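Local atomic coordinates of hydroxyglutarate synthase (Pseudomonas putida, PDB entry 6W1H), a protein that catalyses the iron(II)-dependent decarboxylation and hydroxylation of 2-oxoadipate with dioxygen to D-2-hydroxyglutarate, a step in D-lysine catabolism. Residues Val108-Phe113 / Arg127-Leu132; Asp346-Met351 / Val389-Leu394. All coordinates share one frame; numbering follows the deposited sequence.

Contact 1. Residues Val108-Phe113 / Arg127-Leu132; sequences VHSTAF and RVFTSL. With OOG (2-oxoadipic acid), chain C.
Val128 O takes two hydrogen bonds, one from Phe113 N across the strands (3.0 Å) and one from Thr130 OG1 of its own strand (3.2 Å), and the two donors reach it from opposite faces of the carbonyl plane. Thr130 CB and OG1 in turn sit at the edge of the Phe113 ring, with OG1 3.4 Å from Phe113 CD2. Further along, Thr130 N meets Thr111 O at 2.8 Å in a nearly straight bond, and the pairing continues to His109 with Leu132. These are neighbouring antiparallel strands in the mixed sheet of a glyoxalase-clan domain, and the face bearing Ser110, Phe129 and Ser131 is turned to the substrate. There Ser110 OG donates to Ser131 OG (2.7 Å), and the Ser131 side chain lies next to Arg74, which binds 2-oxoadipate. Phe129 has CG anti to the backbone N (chi1 -170°), which carries the ring back toward Ser110, whose CB is 3.4 Å from Phe129 CE1. One face of that ring carries the substrate chain, C3 of 2-oxoadipate lying 3.4 Å from Phe129 CD1; Thr111 O lies over the opposite face. Arg127 extends past the strand pair, and its NH1 forms salt bridges with Glu68 and Glu397.

Contact 2. Residues Asp346-Met351 / Val389-Leu394; sequences DDLAQM and VHFEAL
Leu348 points its CB at the strand 389-393, and that atom already makes contact, 4.0 Å from Phe391 CE2. Beyond CG the two methyls diverge: CD1 comes within 3.9 Å of Glu392 OE1, while CD2 looks toward Ala393, 4.4 Å from its CB. The Phe391 ring is brought up by a chi1 of 66°, with CG between the backbone N and the carbonyl carbon, and Ala349 CA lies at the ring edge, 4.2 Å from Phe391 CZ. The first turn of helix 348-353 is thus laid against one strand of a two-stranded antiparallel sheet, 359-363 with 389-393; Phe359 of the partner strand touches both Leu348 and the Phe391 ring. Just ahead of Leu348, Asp347 is the N-cap: its OD2 accepts from Gln350 N at 2.8 Å through the anti lone pair, tying down the start of the helix. On the strand, Glu392 bends at chi2 and its OE2 takes a bond from His390 NE2 (2.7 Å), in the plane of the imidazole but from above the carboxylate plane. The bond helps hold the carboxylate, whose OE1 lies against Leu348 CD1, and the same imidazole stacks on Trp58.

Overall arrangement
Contact 1 joins two strands of the five-stranded sheet, while contact 2 sets a helix start against a strand of a separate two-stranded sheet; their centres are 30 Å apart and their nearest atoms about 10 Å apart, with no touch between them. Contact 1 is buried, its centre about 9 Å from the centre of the chain, and lies at the active site: the side chain of Phe129 is about 6 Å from a bound nickel ion, and that of Arg127 is about 4 Å from the side chain of the iron ligand His70. Contact 2 lies at the surface, its centre about 23 Å from the chain centre, away from the substrate and metal sites. Both segments of contact 1 precede both of contact 2 in sequence.

Contact 1. Residues Val108-Phe113 / Arg127-Leu132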
loop_
_atom_site.group_PDB
_atom_site.type_symbol
_atom_site.label_atom_id
_atom_site.label_comp_id
_atom_site.label_asym_id
_atom_site.label_seq_id
_atom_site.Cartn_x
_atom_site.Cartn_y
_atom_site.Cartn_z
ATOM N N VAL A 108 -12.000 -12.649 0.196
ATOM C CA VAL A 108 -12.051 -11.196 0.230
ATOM C C VAL A 108 -11.805 -10.641 -1.168
ATOM O O VAL A 108 -11.224 -11.294 -2.038
ATOM C CB VAL A 108 -11.025 -10.561 1.212
ATOM C CG1 VAL A 108 -11.040 -11.262 2.570
ATOM C CG2 VAL A 108 -9.625 -10.546 0.611
ATOM N N HIS A 109 -12.273 -9.414 -1.375
ATOM C CA HIS A 109 -11.876 -8.588 -2.514
ATOM C C HIS A 109 -11.690 -7.167 -2.005
ATOM O O HIS A 109 -12.211 -6.789 -0.947
ATOM C CB HIS A 109 -12.793 -8.729 -3.737
ATOM C CG HIS A 109 -14.246 -8.490 -3.484
ATOM N ND1 HIS A 109 -15.156 -8.426 -4.517
ATOM C CD2 HIS A 109 -14.960 -8.335 -2.342
ATOM C CE1 HIS A 109 -16.367 -8.217 -4.024
ATOM N NE2 HIS A 109 -16.278 -8.174 -2.705
ATOM N N SER A 110 -10.874 -6.403 -2.718
ATOM C CA SER A 110 -10.241 -5.256 -2.102
ATOM C C SER A 110 -9.998 -4.131 -3.094
ATOM O O SER A 110 -10.016 -4.314 -4.323
ATOM C CB SER A 110 -8.871 -5.680 -1.499
ATOM O OG SER A 110 -8.944 -6.958 -0.907
ATOM N N THR A 111 -9.708 -2.970 -2.518
ATOM C CA THR A 111 -9.214 -1.799 -3.230
ATOM C C THR A 111 -8.158 -1.142 -2.343
ATOM O O THR A 111 -8.004 -1.490 -1.169
ATOM C CB THR A 111 -10.351 -0.824 -3.568
ATOM O OG1 THR A 111 -9.876 0.175 -4.467
ATOM C CG2 THR A 111 -10.864 -0.178 -2.320
ATOM N N ALA A 112 -7.445 -0.167 -2.906
ATOM C CA ALA A 112 -6.533 0.658 -2.134
ATOM C C ALA A 112 -7.005 2.104 -2.150
ATOM O O ALA A 112 -7.201 2.684 -3.214
ATOM C CB ALA A 112 -5.126 0.598 -2.719
ATOM N N PHE A 113 -7.192 2.684 -0.973
ATOM C CA PHE A 113 -7.571 4.082 -0.865
ATOM C C PHE A 113 -6.302 4.910 -0.794
ATOM O O PHE A 113 -5.460 4.675 0.073
ATOM C CB PHE A 113 -8.433 4.284 0.374
ATOM C CG PHE A 113 -9.817 3.696 0.252
ATOM C CD1 PHE A 113 -10.827 4.385 -0.394
ATOM C CD2 PHE A 113 -10.088 2.441 0.758
ATOM C CE1 PHE A 113 -12.062 3.846 -0.492
ATOM C CE2 PHE A 113 -11.339 1.895 0.668
ATOM C CZ PHE A 113 -12.328 2.606 0.048
ATOM N N ARG A 127 -1.543 5.269 1.967
ATOM C CA ARG A 127 -2.478 4.408 1.231
ATOM C C ARG A 127 -2.956 3.336 2.202
ATOM O O ARG A 127 -2.198 2.914 3.028
ATOM C CB ARG A 127 -1.812 3.789 -0.007
ATOM C CG ARG A 127 -0.315 3.635 0.145
ATOM C CD ARG A 127 0.425 2.821 -0.853
ATOM N NE ARG A 127 1.298 3.746 -1.525
ATOM C CZ ARG A 127 2.452 4.141 -1.053
ATOM N NH1 ARG A 127 3.226 4.892 -1.770
ATOM N NH2 ARG A 127 2.874 3.751 0.123
ATOM N N VAL A 128 -4.208 2.961 2.110
ATOM C CA VAL A 128 -4.755 1.895 2.943
ATOM C C VAL A 128 -5.385 0.837 2.046
ATOM O O VAL A 128 -6.419 1.079 1.420
ATOM C CB VAL A 128 -5.731 2.398 4.017
ATOM C CG1 VAL A 128 -6.301 1.205 4.801
ATOM C CG2 VAL A 128 -5.043 3.375 4.975
ATOM N N PHE A 129 -4.765 -0.341 1.997
ATOM C CA PHE A 129 -5.334 -1.470 1.278
ATOM C C PHE A 129 -6.470 -2.008 2.117
ATOM O O PHE A 129 -6.270 -2.330 3.290
ATOM C CB PHE A 129 -4.271 -2.533 1.078
ATOM C CG PHE A 129 -4.670 -3.646 0.149
ATOM C CD1 PHE A 129 -5.396 -4.733 0.619
ATOM C CD2 PHE A 129 -4.299 -3.621 -1.183
ATOM C CE1 PHE A 129 -5.735 -5.793 -0.227
ATOM C CE2 PHE A 129 -4.635 -4.661 -2.037
ATOM C CZ PHE A 129 -5.348 -5.760 -1.553
ATOM N N THR A 130 -7.670 -2.044 1.545
ATOM C CA THR A 130 -8.892 -2.330 2.288
ATOM C C THR A 130 -9.616 -3.520 1.671
ATOM O O THR A 130 -10.040 -3.473 0.507
ATOM C CB THR A 130 -9.796 -1.098 2.293
ATOM O OG1 THR A 130 -9.087 0.014 2.839
ATOM C CG2 THR A 130 -11.030 -1.382 3.108
ATOM N N SER A 131 -9.751 -4.583 2.452
ATOM C CA SER A 131 -10.394 -5.810 2.006
ATOM C C SER A 131 -11.783 -5.940 2.613
ATOM O O SER A 131 -11.991 -5.624 3.793
ATOM C CB SER A 131 -9.561 -7.018 2.423
ATOM O OG SER A 131 -8.334 -7.032 1.737
ATOM N N LEU A 132 -12.723 -6.429 1.809
ATOM C CA LEU A 132 -14.074 -6.750 2.266
ATOM C C LEU A 132 -14.234 -8.261 2.280
ATOM O O LEU A 132 -14.054 -8.910 1.240
ATOM C CB LEU A 132 -15.126 -6.117 1.356
ATOM C CG LEU A 132 -16.569 -6.607 1.495
ATOM C CD1 LEU A 132 -17.113 -6.318 2.902
ATOM C CD2 LEU A 132 -17.471 -5.992 0.428
HETATM C C2 OOG C . -2.725 -7.938 3.066
HETATM C C3 OOG C . -3.263 -6.708 2.352
HETATM C C4 OOG C . -2.374 -6.335 1.174
HETATM C C6 OOG C . 0.098 -5.545 0.746
HETATM O O4 OOG C . -0.001 -5.942 -0.467
HETATM O O3 OOG C . 1.181 -5.095 1.234
HETATM C C5 OOG C . -1.111 -5.597 1.655
HETATM C C1 OOG C . -3.742 -8.489 4.084
HETATM O O1 OOG C . -3.543 -9.539 4.611
HETATM O O2 OOG C . -4.907 -7.794 4.416
HETATM O O5 OOG C . -1.030 -5.041 2.702
#

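Contact 2. Residues Asp346-Met351 / Val389-Leu394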
loop_
_atom_site.group_PDB
_atom_site.type_symbol
_atom_site.label_atom_id
_atom_site.label_comp_id
_atom_site.label_asym_id
_atom_site.label_seq_id
_atom_site.Cartn_x
_atom_site.Cartn_y
_atom_site.Cartn_z
ATOM N N ASP A 346 16.900 -3.781 -17.418
ATOM C CA ASP A 346 17.282 -3.083 -16.198
ATOM C C ASP A 346 18.040 -1.811 -16.546
ATOM O O ASP A 346 19.065 -1.484 -15.957
ATOM C CB ASP A 346 18.102 -3.970 -15.277
ATOM C CG ASP A 346 18.172 -3.437 -13.850
ATOM O OD1 ASP A 346 17.363 -2.551 -13.504
ATOM O OD2 ASP A 346 19.044 -3.917 -13.082
ATOM N N ASP A 347 17.524 -1.093 -17.529
ATOM C CA ASP A 347 18.106 0.124 -18.059
ATOM C C ASP A 347 16.950 1.090 -18.248
ATOM O O ASP A 347 15.958 0.745 -18.896
ATOM C CB ASP A 347 18.780 -0.183 -19.403
ATOM C CG ASP A 347 19.244 1.055 -20.113
ATOM O OD1 ASP A 347 20.368 1.523 -19.819
ATOM O OD2 ASP A 347 18.495 1.551 -20.974
ATOM N N LEU A 348 17.035 2.287 -17.655
ATOM C CA LEU A 348 15.921 3.261 -17.744
ATOM C C LEU A 348 15.626 3.620 -19.199
ATOM O O LEU A 348 14.508 3.663 -19.558
ATOM C CB LEU A 348 16.208 4.548 -16.978
ATOM C CG LEU A 348 15.947 4.569 -15.482
ATOM C CD1 LEU A 348 16.021 5.989 -14.977
ATOM C CD2 LEU A 348 14.634 3.934 -15.077
ATOM N N ALA A 349 16.647 3.871 -20.012
ATOM C CA ALA A 349 16.380 4.244 -21.393
ATOM C C ALA A 349 15.583 3.173 -22.124
ATOM O O ALA A 349 14.666 3.495 -22.882
ATOM C CB ALA A 349 17.691 4.545 -22.113
ATOM N N GLN A 350 15.915 1.895 -21.919
ATOM C CA GLN A 350 15.164 0.842 -22.590
ATOM C C GLN A 350 13.780 0.668 -21.977
ATOM O O GLN A 350 12.815 0.400 -22.696
ATOM C CB GLN A 350 15.953 -0.467 -22.584
ATOM C CG GLN A 350 16.917 -0.592 -23.751
ATOM C CD GLN A 350 16.236 -0.413 -25.111
ATOM O OE1 GLN A 350 15.324 -1.149 -25.462
ATOM N NE2 GLN A 350 16.668 0.592 -25.859
ATOM N N MET A 351 13.664 0.783 -20.648
ATOM C CA MET A 351 12.346 0.719 -20.029
ATOM C C MET A 351 11.429 1.783 -20.614
ATOM O O MET A 351 10.225 1.545 -20.797
ATOM C CB MET A 351 12.466 0.889 -18.520
ATOM C CG MET A 351 13.138 -0.317 -17.818
ATOM S SD MET A 351 13.731 0.085 -16.151
ATOM C CE MET A 351 12.186 0.327 -15.289
ATOM N N VAL A 389 16.217 17.819 -21.019
ATOM C CA VAL A 389 15.124 17.141 -20.347
ATOM C C VAL A 389 15.724 15.956 -19.611
ATOM O O VAL A 389 16.526 15.205 -20.181
ATOM C CB VAL A 389 14.050 16.680 -21.346
ATOM C CG1 VAL A 389 13.016 15.768 -20.681
ATOM C CG2 VAL A 389 13.361 17.894 -21.951
ATOM N N HIS A 390 15.324 15.787 -18.352
ATOM C CA HIS A 390 15.725 14.665 -17.523
ATOM C C HIS A 390 14.475 13.875 -17.143
ATOM O O HIS A 390 13.410 14.451 -16.872
ATOM C CB HIS A 390 16.399 15.166 -16.239
ATOM C CG HIS A 390 16.882 14.058 -15.362
ATOM N ND1 HIS A 390 18.056 13.378 -15.604
ATOM C CD2 HIS A 390 16.334 13.494 -14.255
ATOM C CE1 HIS A 390 18.203 12.429 -14.691
ATOM N NE2 HIS A 390 17.177 12.486 -13.855
ATOM N N PHE A 391 14.597 12.562 -17.103
ATOM C CA PHE A 391 13.464 11.718 -16.737
ATOM C C PHE A 391 13.845 10.753 -15.628
ATOM O O PHE A 391 14.996 10.312 -15.526
ATOM C CB PHE A 391 12.854 10.957 -17.956
ATOM C CG PHE A 391 13.759 9.931 -18.558
ATOM C CD1 PHE A 391 14.700 10.287 -19.501
ATOM C CD2 PHE A 391 13.655 8.591 -18.194
ATOM C CE1 PHE A 391 15.534 9.330 -20.059
ATOM C CE2 PHE A 391 14.479 7.649 -18.767
ATOM C CZ PHE A 391 15.422 8.015 -19.685
ATOM N N GLU A 392 12.844 10.403 -14.819
ATOM C CA GLU A 392 12.967 9.371 -13.797
ATOM C C GLU A 392 11.684 8.561 -13.804
ATOM O O GLU A 392 10.631 9.037 -14.220
ATOM C CB GLU A 392 13.181 9.939 -12.384
ATOM C CG GLU A 392 14.476 10.738 -12.215
ATOM C CD GLU A 392 15.723 9.877 -12.172
ATOM O OE1 GLU A 392 15.613 8.635 -12.143
ATOM O OE2 GLU A 392 16.836 10.458 -12.175
ATOM N N ALA A 393 11.783 7.319 -13.372
ATOM C CA ALA A 393 10.601 6.479 -13.295
ATOM C C ALA A 393 9.581 7.053 -12.316
ATOM O O ALA A 393 9.922 7.647 -11.292
ATOM C CB ALA A 393 10.985 5.073 -12.839
ATOM N N LEU A 394 8.313 6.877 -12.659
ATOM C CA LEU A 394 7.216 7.254 -11.782
ATOM C C LEU A 394 6.978 6.147 -10.763
ATOM O O LEU A 394 6.734 5.000 -11.135
ATOM C CB LEU A 394 5.967 7.430 -12.632
ATOM C CG LEU A 394 4.688 7.839 -11.899
ATOM C CD1 LEU A 394 4.879 9.052 -11.023
ATOM C CD2 LEU A 394 3.552 8.080 -12.905
#